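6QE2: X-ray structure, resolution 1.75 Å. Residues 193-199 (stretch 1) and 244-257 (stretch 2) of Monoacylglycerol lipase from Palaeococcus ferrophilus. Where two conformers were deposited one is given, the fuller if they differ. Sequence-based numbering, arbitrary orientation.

Stretch 1, residues 193-199: APVLLLV
Stretch 2, residues 244-257: EFHRAIVEWLVSHS

A β-strand and an α-helix of the Palaeococcus ferrophilus monoacylglycerol lipase pack side by side and antiparallel. Strand 195-199, preceded by the extended residues Ala193 and Pro194 (phi/psi -84/159 and -63/149), keeps phi between -136 and -112° and psi between 124 and 149°. The helix enters at Glu244 from earlier in the chain and holds phi/psi near -63/-43 as far as Val254. The axes approach to 10.4 Å with 177° between their N-to-C directions, so register runs in reverse: CA of Pro194 lies 8.3 Å from CA of His256, CA of Leu196 7.9 Å from CA of Trp252, and CA of Leu198 8.1 Å from CA of Phe245.

The alternation of the strand sends the CA-to-CB bonds of Pro194, Leu196 and Leu198 toward the helix, while those of Val195 (chi1 172°, t) and Val199 (-63°, m) point away. No direct hydrogen bond crosses the interface; 398 Å² is buried, mostly by apolar contact.

Trp252 is the centre of the contact. With chi1 -171° (t) and chi2 94°, its indole reaches along the strand toward Pro194. Leu196, chi1 171° (t) and chi2 62° (p), covers one indole face: CB sits 3.7 Å from the centroid of the five-membered ring, 12° off its normal, a CH-pi contact, and CD2 comes within 3.6 Å of Trp252 CG. Leu196 CD2 is also 4.3 Å from Ala248 O. At the six-membered end of the indole, Pro194 O meets the ring edge, 3.6 Å from Trp252 CH2, and Pro194 CB lies 3.7 Å from Trp252 CZ2. The pyrrole nitrogen is satisfied through water 1, which accepts from Trp252 NE1 at 2.9 Å and donates to Val195 O at 2.7 Å, a polar bridge from indole to strand backbone.

One turn onward, the Pro194 ring (C-gamma exo) brings CB to 3.8 Å from His256 CD2. His256, chi1 -74° (m) and chi2 81°, folds its imidazole back along the helix so that ND1 donates to Trp252 O at 2.8 Å (N-H...O angle 159°); its NE2 is bonded elsewhere in the structure. Ser255 in the p rotamer (chi1 75°) also donates OG to Trp252 O, at 3.0 Å. Trp252 O receives only a weak backbone bond, from His256 N at 3.1 Å. Ser257, chi1 -62° (m), similarly donates OG to Leu253 O at 2.8 Å.

At the other end, Leu198 takes chi1 -52° (m) with chi2 at 114°, between wells. Leu198 CD1 lies 3.9 Å from Ile249 CG1, and Leu198 CD2 touches both Ile249 CG1 (4.2 Å) and Ala248 CB (4.4 Å). Phe245 starts sideways, but chi1 171° (t) and chi2 77° swing its ring nearer, presenting an edge to Leu198 with CE1 3.7 Å from Leu198 CB. Ile249 (chi1 -72°, m; chi2 155°, t) also leaves the helix sideways.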

ATOM      1  N   ALA A 193      -6.725 -13.049  -9.276  1.00 29.14           N
ATOM      2  CA  ALA A 193      -7.830 -12.508  -8.492  1.00 26.10           C
ATOM      3  C   ALA A 193      -8.281 -11.153  -9.067  1.00 27.56           C
ATOM      4  O   ALA A 193      -7.501 -10.468  -9.726  1.00 27.56           O
ATOM      5  CB  ALA A 193      -7.396 -12.340  -7.031  1.00 29.30           C
ATOM      6  N   PRO A 194      -9.497 -10.715  -8.776  1.00 24.38           N
ATOM      7  CA  PRO A 194      -9.946  -9.398  -9.247  1.00 24.15           C
ATOM      8  C   PRO A 194      -9.113  -8.263  -8.664  1.00 33.02           C
ATOM      9  O   PRO A 194      -8.622  -8.340  -7.538  1.00 26.41           O
ATOM     10  CB  PRO A 194     -11.401  -9.325  -8.764  1.00 31.76           C
ATOM     11  CG  PRO A 194     -11.821 -10.747  -8.649  1.00 33.95           C
ATOM     12  CD  PRO A 194     -10.601 -11.483  -8.168  1.00 28.37           C
ATOM     13  N   VAL A 195      -8.977  -7.192  -9.447  1.00 26.27           N
ATOM     14  CA  VAL A 195      -8.092  -6.074  -9.130  1.00 24.75           C
ATOM     15  C   VAL A 195      -8.867  -4.765  -9.199  1.00 22.26           C
ATOM     16  O   VAL A 195      -9.639  -4.539 -10.137  1.00 27.39           O
ATOM     17  CB  VAL A 195      -6.884  -6.019 -10.094  1.00 24.40           C
ATOM     18  CG1 VAL A 195      -6.072  -4.733  -9.876  1.00 24.98           C
ATOM     19  CG2 VAL A 195      -6.018  -7.252  -9.950  1.00 25.76           C
ATOM     20  N   LEU A 196      -8.640  -3.893  -8.217  1.00 23.66           N
ATOM     21  CA  LEU A 196      -9.098  -2.507  -8.261  1.00 23.53           C
ATOM     22  C   LEU A 196      -7.909  -1.600  -7.974  1.00 23.46           C
ATOM     23  O   LEU A 196      -7.251  -1.747  -6.939  1.00 22.24           O
ATOM     24  CB  LEU A 196     -10.221  -2.255  -7.248  1.00 22.46           C
ATOM     25  CG  LEU A 196     -10.649  -0.800  -7.034  1.00 23.82           C
ATOM     26  CD1 LEU A 196     -11.218  -0.181  -8.323  1.00 24.04           C
ATOM     27  CD2 LEU A 196     -11.658  -0.701  -5.888  1.00 26.82           C
ATOM     28  N   LEU A 197      -7.624  -0.678  -8.893  1.00 22.75           N
ATOM     29  CA  LEU A 197      -6.588   0.328  -8.714  1.00 25.10           C
ATOM     30  C   LEU A 197      -7.240   1.699  -8.586  1.00 22.91           C
ATOM     31  O   LEU A 197      -8.133   2.039  -9.366  1.00 27.37           O
ATOM     32  CB  LEU A 197      -5.626   0.320  -9.909  1.00 22.96           C
ATOM     33  CG  LEU A 197      -5.025  -1.041 -10.265  1.00 23.15           C
ATOM     34  CD1 LEU A 197      -4.223  -0.928 -11.552  1.00 23.75           C
ATOM     35  CD2 LEU A 197      -4.130  -1.545  -9.139  1.00 22.76           C
ATOM     36  N   LEU A 198      -6.780   2.493  -7.618  1.00 22.60           N
ATOM     37  CA  LEU A 198      -7.309   3.833  -7.382  1.00 21.79           C
ATOM     38  C   LEU A 198      -6.158   4.828  -7.385  1.00 24.49           C
ATOM     39  O   LEU A 198      -5.191   4.656  -6.636  1.00 26.86           O
ATOM     40  CB  LEU A 198      -8.062   3.918  -6.048  1.00 24.89           C
ATOM     41  CG  LEU A 198      -9.145   2.882  -5.769  1.00 28.77           C
ATOM     42  CD1 LEU A 198      -8.698   2.024  -4.607  1.00 29.42           C
ATOM     43  CD2 LEU A 198     -10.472   3.543  -5.451  1.00 29.68           C
ATOM     44  N   VAL A 199      -6.253   5.865  -8.225  1.00 23.66           N
ATOM     45  CA  VAL A 199      -5.182   6.846  -8.356  1.00 28.91           C
ATOM     46  C   VAL A 199      -5.746   8.261  -8.384  1.00 27.66           C
ATOM     47  O   VAL A 199      -6.874   8.495  -8.829  1.00 25.94           O
ATOM     48  CB  VAL A 199      -4.325   6.598  -9.620  1.00 26.08           C
ATOM     49  CG1 VAL A 199      -3.625   5.254  -9.531  1.00 27.14           C
ATOM     50  CG2 VAL A 199      -5.192   6.669 -10.869  1.00 29.36           C
ATOM     51  N   GLU A 244     -15.996   9.765  -1.647  1.00 30.86           N
ATOM     52  CA  GLU A 244     -16.210   8.931  -2.822  1.00 27.56           C
ATOM     53  C   GLU A 244     -15.185   7.808  -2.908  1.00 29.75           C
ATOM     54  O   GLU A 244     -15.502   6.692  -3.308  1.00 31.19           O
ATOM     55  CB  GLU A 244     -16.194   9.775  -4.097  1.00 35.88           C
ATOM     56  CG  GLU A 244     -16.713   9.052  -5.331  1.00 43.18           C
ATOM     57  CD  GLU A 244     -17.204  10.011  -6.401  1.00 65.57           C
ATOM     58  OE1 GLU A 244     -17.479  11.182  -6.067  1.00 69.39           O
ATOM     59  OE2 GLU A 244     -17.322   9.597  -7.574  1.00 69.09           O
ATOM     60  N   PHE A 245     -13.949   8.130  -2.546  1.00 29.84           N
ATOM     61  CA  PHE A 245     -12.864   7.164  -2.576  1.00 29.67           C
ATOM     62  C   PHE A 245     -13.171   6.021  -1.619  1.00 26.47           C
ATOM     63  O   PHE A 245     -13.009   4.856  -1.964  1.00 28.72           O
ATOM     64  CB  PHE A 245     -11.570   7.880  -2.176  1.00 31.62           C
ATOM     65  CG  PHE A 245     -10.397   6.972  -1.956  1.00 31.36           C
ATOM     66  CD1 PHE A 245      -9.713   6.426  -3.028  1.00 29.17           C
ATOM     67  CD2 PHE A 245      -9.949   6.703  -0.676  1.00 31.31           C
ATOM     68  CE1 PHE A 245      -8.621   5.606  -2.824  1.00 28.97           C
ATOM     69  CE2 PHE A 245      -8.858   5.884  -0.464  1.00 39.90           C
ATOM     70  CZ  PHE A 245      -8.193   5.336  -1.542  1.00 32.51           C
ATOM     71  N   HIS A 246     -13.642   6.359  -0.425  1.00 25.10           N
ATOM     72  CA  HIS A 246     -13.995   5.346   0.559  1.00 29.36           C
ATOM     73  C   HIS A 246     -15.167   4.497   0.080  1.00 30.36           C
ATOM     74  O   HIS A 246     -15.179   3.281   0.249  1.00 29.71           O
ATOM     75  CB  HIS A 246     -14.319   5.986   1.908  1.00 28.90           C
ATOM     76  CG  HIS A 246     -13.108   6.343   2.712  1.00 32.50           C
ATOM     77  ND1 HIS A 246     -12.562   7.607   2.717  1.00 33.43           N
ATOM     78  CD2 HIS A 246     -12.338   5.598   3.537  1.00 32.54           C
ATOM     79  CE1 HIS A 246     -11.508   7.626   3.512  1.00 36.16           C
ATOM     80  NE2 HIS A 246     -11.350   6.419   4.022  1.00 33.40           N
ATOM     81  N   ARG A 247     -16.151   5.156  -0.523  1.00 29.57           N
ATOM     82  CA  ARG A 247     -17.340   4.478  -1.023  1.00 30.14           C
ATOM     83  C   ARG A 247     -17.038   3.479  -2.136  1.00 25.72           C
ATOM     84  O   ARG A 247     -17.608   2.393  -2.168  1.00 30.58           O
ATOM     85  CB  ARG A 247     -18.390   5.491  -1.482  1.00 33.90           C
ATOM     86  CG  ARG A 247     -19.638   4.861  -2.077  1.00 39.34           C
ATOM     87  CD  ARG A 247     -20.825   5.811  -2.040  1.00 41.11           C
ATOM     88  NE  ARG A 247     -20.484   7.146  -2.519  1.00 55.95           N
ATOM     89  CZ  ARG A 247     -20.291   8.198  -1.729  1.00 54.31           C
ATOM     90  NH1 ARG A 247     -20.411   8.075  -0.414  1.00 56.27           N
ATOM     91  NH2 ARG A 247     -19.981   9.374  -2.255  1.00 50.01           N
ATOM     92  N   ALA A 248     -16.141   3.846  -3.044  1.00 26.64           N
ATOM     93  CA  ALA A 248     -15.782   2.964  -4.148  1.00 23.52           C
ATOM     94  C   ALA A 248     -15.119   1.701  -3.648  1.00 29.22           C
ATOM     95  O   ALA A 248     -15.355   0.634  -4.153  1.00 29.13           O
ATOM     96  CB  ALA A 248     -14.859   3.668  -5.120  1.00 27.75           C
ATOM     97  N   ILE A 249     -14.259   1.846  -2.661  1.00 25.95           N
ATOM     98  CA  ILE A 249     -13.576   0.703  -2.109  1.00 23.56           C
ATOM     99  C   ILE A 249     -14.582  -0.250  -1.480  1.00 27.59           C
ATOM    100  O   ILE A 249     -14.601  -1.421  -1.783  1.00 27.03           O
ATOM    101  CB  ILE A 249     -12.539   1.146  -1.072  1.00 24.66           C
ATOM    102  CG1 ILE A 249     -11.363   1.803  -1.779  1.00 28.84           C
ATOM    103  CG2 ILE A 249     -12.061  -0.028  -0.250  1.00 23.60           C
ATOM    104  CD1 ILE A 249     -10.612   2.779  -0.920  1.00 26.43           C
ATOM    105  N   VAL A 250     -15.433   0.272  -0.613  1.00 25.40           N
ATOM    106  CA  VAL A 250     -16.421  -0.565   0.047  1.00 24.61           C
ATOM    107  C   VAL A 250     -17.354  -1.226  -0.952  1.00 26.05           C
ATOM    108  O   VAL A 250     -17.595  -2.411  -0.883  1.00 26.81           O
ATOM    109  CB  VAL A 250     -17.232   0.207   1.093  1.00 29.94           C
ATOM    110  CG1 VAL A 250     -18.266  -0.700   1.725  1.00 29.75           C
ATOM    111  CG2 VAL A 250     -16.316   0.766   2.160  1.00 30.48           C
ATOM    112  N   GLU A 251     -17.876  -0.451  -1.884  1.00 24.90           N
ATOM    113  CA  GLU A 251     -18.782  -1.012  -2.881  1.00 26.14           C
ATOM    114  C   GLU A 251     -18.117  -2.124  -3.680  1.00 29.06           C
ATOM    115  O   GLU A 251     -18.737  -3.159  -3.945  1.00 26.92           O
ATOM    116  CB  GLU A 251     -19.296   0.086  -3.817  1.00 31.31           C
ATOM    117  CG  GLU A 251     -20.312   1.012  -3.170  1.00 36.03           C
ATOM    118  CD  GLU A 251     -20.915   2.014  -4.140  1.00 52.83           C
ATOM    119  OE1 GLU A 251     -20.556   1.986  -5.338  1.00 53.35           O
ATOM    120  OE2 GLU A 251     -21.749   2.831  -3.700  1.00 51.48           O
ATOM    121  N   TRP A 252     -16.853  -1.932  -4.080  1.00 26.91           N
ATOM    122  CA  TRP A 252     -16.157  -2.971  -4.833  1.00 27.17           C
ATOM    123  C   TRP A 252     -15.998  -4.237  -3.999  1.00 25.74           C
ATOM    124  O   TRP A 252     -16.223  -5.351  -4.490  1.00 25.99           O
ATOM    125  CB  TRP A 252     -14.793  -2.448  -5.292  1.00 25.06           C
ATOM    126  CG  TRP A 252     -14.051  -3.329  -6.260  1.00 27.49           C
ATOM    127  CD1 TRP A 252     -14.066  -3.239  -7.620  1.00 32.25           C
ATOM    128  CD2 TRP A 252     -13.148  -4.399  -5.940  1.00 24.63           C
ATOM    129  NE1 TRP A 252     -13.250  -4.195  -8.172  1.00 24.09           N
ATOM    130  CE2 TRP A 252     -12.673  -4.922  -7.163  1.00 28.60           C
ATOM    131  CE3 TRP A 252     -12.707  -4.975  -4.742  1.00 24.98           C
ATOM    132  CZ2 TRP A 252     -11.775  -5.986  -7.225  1.00 25.29           C
ATOM    133  CZ3 TRP A 252     -11.813  -6.030  -4.803  1.00 26.02           C
ATOM    134  CH2 TRP A 252     -11.357  -6.527  -6.035  1.00 28.46           C
ATOM    135  N   LEU A 253     -15.625  -4.085  -2.727  1.00 24.31           N
ATOM    136  CA  LEU A 253     -15.454  -5.253  -1.871  1.00 24.06           C
ATOM    137  C   LEU A 253     -16.785  -5.957  -1.630  1.00 25.04           C
ATOM    138  O   LEU A 253     -16.856  -7.190  -1.673  1.00 27.13           O
ATOM    139  CB  LEU A 253     -14.805  -4.836  -0.554  1.00 26.63           C
ATOM    140  CG  LEU A 253     -13.324  -4.481  -0.740  1.00 26.13           C
ATOM    141  CD1 LEU A 253     -12.799  -3.755   0.481  1.00 26.56           C
ATOM    142  CD2 LEU A 253     -12.507  -5.741  -1.016  1.00 24.05           C
ATOM    143  N   VAL A 254     -17.849  -5.187  -1.393  1.00 29.18           N
ATOM    144  CA  VAL A 254     -19.176  -5.769  -1.206  1.00 31.46           C
ATOM    145  C   VAL A 254     -19.594  -6.546  -2.452  1.00 31.10           C
ATOM    146  O   VAL A 254     -20.069  -7.686  -2.368  1.00 32.67           O
ATOM    147  CB  VAL A 254     -20.198  -4.674  -0.852  1.00 29.08           C
ATOM    148  CG1 VAL A 254     -21.619  -5.200  -0.995  1.00 35.33           C
ATOM    149  CG2 VAL A 254     -19.971  -4.170   0.566  1.00 28.62           C
ATOM    150  N   SER A 255     -19.406  -5.949  -3.632  1.00 31.43           N
ATOM    151  CA  SER A 255     -19.825  -6.617  -4.857  0.63 33.58           C
ATOM    152  C   SER A 255     -19.007  -7.868  -5.152  1.00 36.14           C
ATOM    153  O   SER A 255     -19.485  -8.742  -5.881  1.00 38.01           O
ATOM    154  CB  SER A 255     -19.759  -5.649  -6.045  0.63 31.06           C
ATOM    155  OG  SER A 255     -18.424  -5.416  -6.460  0.63 31.73           O
ATOM    156  N   HIS A 256     -17.779  -7.989  -4.604  1.00 31.17           N
ATOM    157  CA  HIS A 256     -16.956  -9.166  -4.841  1.00 27.55           C
ATOM    158  C   HIS A 256     -17.013 -10.165  -3.704  1.00 30.82           C
ATOM    159  O   HIS A 256     -16.347 -11.210  -3.765  1.00 40.47           O
ATOM    160  CB  HIS A 256     -15.497  -8.761  -5.096  1.00 26.87           C
ATOM    161  CG  HIS A 256     -15.299  -8.169  -6.454  1.00 30.97           C
ATOM    162  ND1 HIS A 256     -15.595  -6.857  -6.745  1.00 33.71           N
ATOM    163  CD2 HIS A 256     -14.932  -8.742  -7.620  1.00 35.59           C
ATOM    164  CE1 HIS A 256     -15.368  -6.636  -8.027  1.00 35.65           C
ATOM    165  NE2 HIS A 256     -14.971  -7.770  -8.578  1.00 32.07           N
ATOM    166  N   SER A 257     -17.791  -9.878  -2.676  1.00 31.04           N
ATOM    167  CA  SER A 257     -17.927 -10.794  -1.542  1.00 32.78           C
ATOM    168  C   SER A 257     -18.657 -12.051  -1.986  1.00 51.88           C
ATOM    169  O   SER A 257     -19.841 -11.954  -2.313  1.00 57.02           O
ATOM    170  CB  SER A 257     -18.723 -10.146  -0.435  1.00 42.55           C
ATOM    171  OG  SER A 257     -18.103  -9.008   0.060  1.00 38.74           O
TER
HETATM  172  O   HOH W   1     -12.242  -5.158 -10.756  1.00 26.88           O